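Local coordinates for MUTM (fpg) protein (Thermus thermophilus, PDB 1EE8) that belongs to the formamidopyrimidine-DNA glycosylase (Fpg/MutM) family, built from an N-terminal domain, a helix-two-turn-helix (H2TH) domain and a zinc finger, at residues A[159-173]-A[189-201]. Sequence-based numbering, arbitrary orientation.
Sequences VGNIYADEALFRARL and RLYRALREVLAEA
Arg170 leaves its helix with CG trans to the backbone nitrogen (chi1 -171°) and then folds at chi3 (-63°), a course that carries its guanidinium over Val197 and on to Glu200. Val197 CG2 lies beneath one guanidinium face, 3.5 Å from Arg170 NE, while the carboxylate takes the edge end-on: Arg170 NH1 reaches Glu200 OE1 at 3.0 Å and Arg170 NH2 pairs with Glu200 OE2. The two planes are 34° apart, and both oxygens are met from above the carboxylate plane. Each side interlocks with the other, Arg170 fitting among Ala193, Glu196, Val197 and Glu200, and Val197 among Tyr163, Glu166, Ala167 and Arg170. Within the H2TH domain the axes of 161-170 and 189-201 come within 8.1 Å, a close approach consistent with the alanines at 167, 171 and 193. Ala171 CB meets Ala193 CB at 3.8 Å, and Ala167 CB touches Leu194 CD1 at 3.6 Å. Val197 CG1 abuts the Tyr163 ring edge at CD2 (3.6 Å), the phenol hydroxyl being hydrogen-bonded to Glu5. Near the Schellman motif ending helix 161-170, Arg189 grips Ala171 O side-on, through NE at 3.0 Å and also through NH1, while its NH2 pairs with Glu185. Glu200 also bridges to Arg227, so its carboxylate is shared between two arginines, which would be expected to favour its ionised form beside an otherwise largely apolar helix interface.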
loop_
_atom_site.group_PDB
_atom_site.type_symbol
_atom_site.label_atom_id
_atom_site.label_comp_id
_atom_site.label_asym_id
_atom_site.label_seq_id
_atom_site.Cartn_x
_atom_site.Cartn_y
_atom_site.Cartn_z
ATOM N N VAL A 159 -0.313 20.067 22.837
ATOM C CA VAL A 159 0.353 21.234 23.393
ATOM C C VAL A 159 1.859 21.264 23.142
ATOM O O VAL A 159 2.567 20.279 23.369
ATOM C CB VAL A 159 0.097 21.342 24.919
ATOM C CG1 VAL A 159 0.766 22.596 25.477
ATOM C CG2 VAL A 159 -1.395 21.376 25.185
ATOM N N GLY A 160 2.336 22.407 22.668
ATOM C CA GLY A 160 3.751 22.584 22.404
ATOM C C GLY A 160 4.294 23.791 23.156
ATOM O O GLY A 160 3.658 24.304 24.080
ATOM N N ASN A 161 5.471 24.254 22.750
ATOM C CA ASN A 161 6.112 25.392 23.391
ATOM C C ASN A 161 5.269 26.658 23.460
ATOM O O ASN A 161 5.131 27.260 24.527
ATOM C CB ASN A 161 7.430 25.704 22.682
ATOM C CG ASN A 161 8.540 24.754 23.080
ATOM O OD1 ASN A 161 8.781 24.520 24.267
ATOM N ND2 ASN A 161 9.218 24.191 22.087
ATOM N N ILE A 162 4.718 27.070 22.324
ATOM C CA ILE A 162 3.919 28.291 22.269
ATOM C C ILE A 162 2.764 28.332 23.267
ATOM O O ILE A 162 2.691 29.224 24.116
ATOM C CB ILE A 162 3.348 28.520 20.851
ATOM C CG1 ILE A 162 4.496 28.787 19.873
ATOM C CG2 ILE A 162 2.366 29.697 20.853
ATOM C CD1 ILE A 162 4.047 29.056 18.455
ATOM N N TYR A 163 1.871 27.355 23.179
ATOM C CA TYR A 163 0.722 27.346 24.056
ATOM C C TYR A 163 1.005 26.951 25.492
ATOM O O TYR A 163 0.249 27.319 26.392
ATOM C CB TYR A 163 -0.380 26.517 23.405
ATOM C CG TYR A 163 -0.712 27.124 22.062
ATOM C CD1 TYR A 163 -0.299 26.522 20.879
ATOM C CD2 TYR A 163 -1.330 28.376 21.980
ATOM C CE1 TYR A 163 -0.481 27.149 19.648
ATOM C CE2 TYR A 163 -1.513 29.014 20.752
ATOM C CZ TYR A 163 -1.085 28.393 19.591
ATOM O OH TYR A 163 -1.247 29.021 18.380
ATOM N N ALA A 164 2.089 26.218 25.725
ATOM C CA ALA A 164 2.437 25.884 27.102
ATOM C C ALA A 164 2.881 27.215 27.732
ATOM O O ALA A 164 2.384 27.609 28.789
ATOM C CB ALA A 164 3.575 24.876 27.148
ATOM N N ASP A 165 3.807 27.906 27.068
ATOM C CA ASP A 165 4.300 29.192 27.561
ATOM C C ASP A 165 3.138 30.175 27.794
ATOM O O ASP A 165 3.040 30.795 28.854
ATOM C CB ASP A 165 5.289 29.816 26.560
ATOM C CG ASP A 165 6.660 29.140 26.573
ATOM O OD1 ASP A 165 6.815 28.091 27.231
ATOM O OD2 ASP A 165 7.586 29.666 25.917
ATOM N N GLU A 166 2.249 30.308 26.812
ATOM C CA GLU A 166 1.133 31.237 26.950
ATOM C C GLU A 166 0.143 30.838 28.046
ATOM O O GLU A 166 -0.387 31.691 28.747
ATOM C CB GLU A 166 0.400 31.398 25.611
ATOM C CG GLU A 166 1.205 32.145 24.546
ATOM C CD GLU A 166 1.547 33.572 24.954
ATOM O OE1 GLU A 166 2.749 33.902 24.994
ATOM O OE2 GLU A 166 0.615 34.365 25.229
ATOM N N ALA A 167 -0.105 29.547 28.201
ATOM C CA ALA A 167 -1.043 29.097 29.223
ATOM C C ALA A 167 -0.471 29.372 30.609
ATOM O O ALA A 167 -1.176 29.830 31.515
ATOM C CB ALA A 167 -1.339 27.598 29.057
ATOM N N LEU A 168 0.815 29.087 30.767
ATOM C CA LEU A 168 1.497 29.295 32.031
ATOM C C LEU A 168 1.492 30.765 32.436
ATOM O O LEU A 168 1.354 31.093 33.616
ATOM C CB LEU A 168 2.930 28.761 31.939
ATOM C CG LEU A 168 2.998 27.228 31.904
ATOM C CD1 LEU A 168 4.382 26.757 31.473
ATOM C CD2 LEU A 168 2.641 26.690 33.301
ATOM N N PHE A 169 1.640 31.651 31.463
ATOM C CA PHE A 169 1.618 33.075 31.769
ATOM C C PHE A 169 0.212 33.489 32.156
ATOM O O PHE A 169 0.005 34.229 33.117
ATOM C CB PHE A 169 2.023 33.932 30.573
ATOM C CG PHE A 169 1.828 35.403 30.818
ATOM C CD1 PHE A 169 2.737 36.112 31.592
ATOM C CD2 PHE A 169 0.693 36.054 30.351
ATOM C CE1 PHE A 169 2.516 37.452 31.899
ATOM C CE2 PHE A 169 0.462 37.392 30.653
ATOM C CZ PHE A 169 1.375 38.091 31.428
ATOM N N ARG A 170 -0.764 33.027 31.388
ATOM C CA ARG A 170 -2.126 33.406 31.686
ATOM C C ARG A 170 -2.499 32.964 33.098
ATOM O O ARG A 170 -3.190 33.685 33.810
ATOM C CB ARG A 170 -3.090 32.818 30.658
ATOM C CG ARG A 170 -4.486 33.375 30.825
ATOM C CD ARG A 170 -5.380 33.094 29.646
ATOM N NE ARG A 170 -4.906 33.733 28.421
ATOM C CZ ARG A 170 -5.631 33.813 27.311
ATOM N NH1 ARG A 170 -5.141 34.401 26.229
ATOM N NH2 ARG A 170 -6.858 33.308 27.293
ATOM N N ALA A 171 -2.013 31.794 33.505
ATOM C CA ALA A 171 -2.292 31.247 34.833
ATOM C C ALA A 171 -1.326 31.772 35.892
ATOM O O ALA A 171 -1.441 31.431 37.068
ATOM C CB ALA A 171 -2.228 29.720 34.786
ATOM N N ARG A 172 -0.372 32.595 35.469
ATOM C CA ARG A 172 0.620 33.171 36.371
ATOM C C ARG A 172 1.358 32.112 37.189
ATOM O O ARG A 172 1.462 32.212 38.416
ATOM C CB ARG A 172 -0.046 34.186 37.305
ATOM C CG ARG A 172 -0.740 35.342 36.573
ATOM C CD ARG A 172 0.256 36.204 35.814
ATOM N NE ARG A 172 -0.328 37.482 35.402
ATOM C CZ ARG A 172 -1.137 37.655 34.361
ATOM N NH1 ARG A 172 -1.475 36.630 33.588
ATOM N NH2 ARG A 172 -1.628 38.863 34.106
ATOM N N LEU A 173 1.884 31.107 36.501
ATOM C CA LEU A 173 2.615 30.026 37.153
ATOM C C LEU A 173 4.006 29.851 36.563
ATOM O O LEU A 173 4.223 30.055 35.365
ATOM C CB LEU A 173 1.837 28.713 37.024
ATOM C CG LEU A 173 0.493 28.650 37.746
ATOM C CD1 LEU A 173 -0.211 27.332 37.422
ATOM C CD2 LEU A 173 0.722 28.788 39.246
ATOM N N ARG A 189 -6.134 26.861 37.840
ATOM C CA ARG A 189 -5.860 28.034 37.011
ATOM C C ARG A 189 -5.189 27.604 35.709
ATOM O O ARG A 189 -5.539 28.079 34.628
ATOM C CB ARG A 189 -4.946 29.023 37.733
ATOM C CG ARG A 189 -5.606 29.804 38.843
ATOM C CD ARG A 189 -5.075 31.230 38.876
ATOM N NE ARG A 189 -3.630 31.293 39.074
ATOM C CZ ARG A 189 -3.023 31.093 40.236
ATOM N NH1 ARG A 189 -1.700 31.175 40.314
ATOM N NH2 ARG A 189 -3.737 30.819 41.323
ATOM N N LEU A 190 -4.220 26.702 35.824
ATOM C CA LEU A 190 -3.502 26.202 34.661
ATOM C C LEU A 190 -4.451 25.429 33.744
ATOM O O LEU A 190 -4.347 25.501 32.515
ATOM C CB LEU A 190 -2.343 25.311 35.114
ATOM C CG LEU A 190 -1.416 24.781 34.015
ATOM C CD1 LEU A 190 -0.974 25.928 33.118
ATOM C CD2 LEU A 190 -0.216 24.099 34.647
ATOM N N TYR A 191 -5.383 24.698 34.350
ATOM C CA TYR A 191 -6.368 23.914 33.606
ATOM C C TYR A 191 -7.234 24.831 32.762
ATOM O O TYR A 191 -7.443 24.593 31.576
ATOM C CB TYR A 191 -7.259 23.129 34.578
ATOM C CG TYR A 191 -8.409 22.380 33.929
ATOM C CD1 TYR A 191 -8.202 21.160 33.282
ATOM C CD2 TYR A 191 -9.702 22.898 33.956
ATOM C CE1 TYR A 191 -9.256 20.473 32.679
ATOM C CE2 TYR A 191 -10.762 22.223 33.360
ATOM C CZ TYR A 191 -10.533 21.009 32.724
ATOM O OH TYR A 191 -11.583 20.331 32.144
ATOM N N ARG A 192 -7.734 25.890 33.385
ATOM C CA ARG A 192 -8.598 26.850 32.714
ATOM C C ARG A 192 -7.844 27.685 31.673
ATOM O O ARG A 192 -8.329 27.902 30.554
ATOM C CB ARG A 192 -9.232 27.759 33.771
ATOM C CG ARG A 192 -10.204 28.788 33.240
ATOM C CD ARG A 192 -10.812 29.577 34.399
ATOM N NE ARG A 192 -11.447 30.814 33.954
ATOM C CZ ARG A 192 -11.990 31.707 34.774
ATOM N NH1 ARG A 192 -11.975 31.495 36.085
ATOM N NH2 ARG A 192 -12.546 32.810 34.286
ATOM N N ALA A 193 -6.659 28.156 32.045
ATOM C CA ALA A 193 -5.852 28.968 31.136
ATOM C C ALA A 193 -5.491 28.187 29.871
ATOM O O ALA A 193 -5.583 28.699 28.755
ATOM C CB ALA A 193 -4.584 29.426 31.843
ATOM N N LEU A 194 -5.078 26.941 30.056
ATOM C CA LEU A 194 -4.699 26.093 28.937
ATOM C C LEU A 194 -5.848 25.947 27.940
ATOM O O LEU A 194 -5.653 26.076 26.733
ATOM C CB LEU A 194 -4.284 24.717 29.458
ATOM C CG LEU A 194 -3.589 23.760 28.497
ATOM C CD1 LEU A 194 -2.429 24.462 27.799
ATOM C CD2 LEU A 194 -3.084 22.556 29.286
ATOM N N ARG A 195 -7.045 25.682 28.451
ATOM C CA ARG A 195 -8.213 25.510 27.601
ATOM C C ARG A 195 -8.632 26.795 26.883
ATOM O O ARG A 195 -9.028 26.755 25.715
ATOM C CB ARG A 195 -9.377 24.957 28.432
ATOM C CG ARG A 195 -8.982 23.740 29.277
ATOM C CD ARG A 195 -10.200 22.974 29.760
ATOM N NE ARG A 195 -10.907 22.380 28.631
ATOM C CZ ARG A 195 -11.941 21.554 28.738
ATOM N NH1 ARG A 195 -12.405 21.217 29.933
ATOM N NH2 ARG A 195 -12.502 21.056 27.647
ATOM N N GLU A 196 -8.532 27.929 27.572
ATOM C CA GLU A 196 -8.899 29.223 26.985
ATOM C C GLU A 196 -7.936 29.646 25.883
ATOM O O GLU A 196 -8.354 30.122 24.831
ATOM C CB GLU A 196 -8.899 30.322 28.043
ATOM C CG GLU A 196 -9.891 30.158 29.165
ATOM C CD GLU A 196 -9.805 31.309 30.148
ATOM O OE1 GLU A 196 -10.034 32.465 29.729
ATOM O OE2 GLU A 196 -9.501 31.060 31.334
ATOM N N VAL A 197 -6.641 29.496 26.139
ATOM C CA VAL A 197 -5.640 29.882 25.152
ATOM C C VAL A 197 -5.783 29.058 23.881
ATOM O O VAL A 197 -5.724 29.590 22.775
ATOM C CB VAL A 197 -4.204 29.727 25.713
ATOM C CG1 VAL A 197 -3.180 30.018 24.627
ATOM C CG2 VAL A 197 -3.999 30.685 26.870
ATOM N N LEU A 198 -5.987 27.757 24.034
ATOM C CA LEU A 198 -6.129 26.894 22.871
ATOM C C LEU A 198 -7.393 27.260 22.113
ATOM O O LEU A 198 -7.370 27.415 20.891
ATOM C CB LEU A 198 -6.166 25.423 23.300
ATOM C CG LEU A 198 -4.866 24.847 23.880
ATOM C CD1 LEU A 198 -5.096 23.388 24.302
ATOM C CD2 LEU A 198 -3.745 24.922 22.837
ATOM N N ALA A 199 -8.492 27.417 22.846
ATOM C CA ALA A 199 -9.769 27.773 22.236
ATOM C C ALA A 199 -9.625 29.104 21.504
ATOM O O ALA A 199 -10.119 29.264 20.392
ATOM C CB ALA A 199 -10.870 27.867 23.313
ATOM N N GLU A 200 -8.937 30.055 22.131
ATOM C CA GLU A 200 -8.722 31.358 21.515
ATOM C C GLU A 200 -7.822 31.243 20.280
ATOM O O GLU A 200 -8.109 31.830 19.235
ATOM C CB GLU A 200 -8.099 32.329 22.529
ATOM C CG GLU A 200 -9.090 32.862 23.562
ATOM C CD GLU A 200 -8.432 33.705 24.642
ATOM O OE1 GLU A 200 -7.463 34.434 24.327
ATOM O OE2 GLU A 200 -8.895 33.650 25.805
ATOM N N ALA A 201 -6.741 30.476 20.404
ATOM C CA ALA A 201 -5.807 30.293 19.296
ATOM C C ALA A 201 -6.531 29.695 18.095
ATOM O O ALA A 201 -6.265 30.063 16.952
ATOM C CB ALA A 201 -4.663 29.388 19.724
#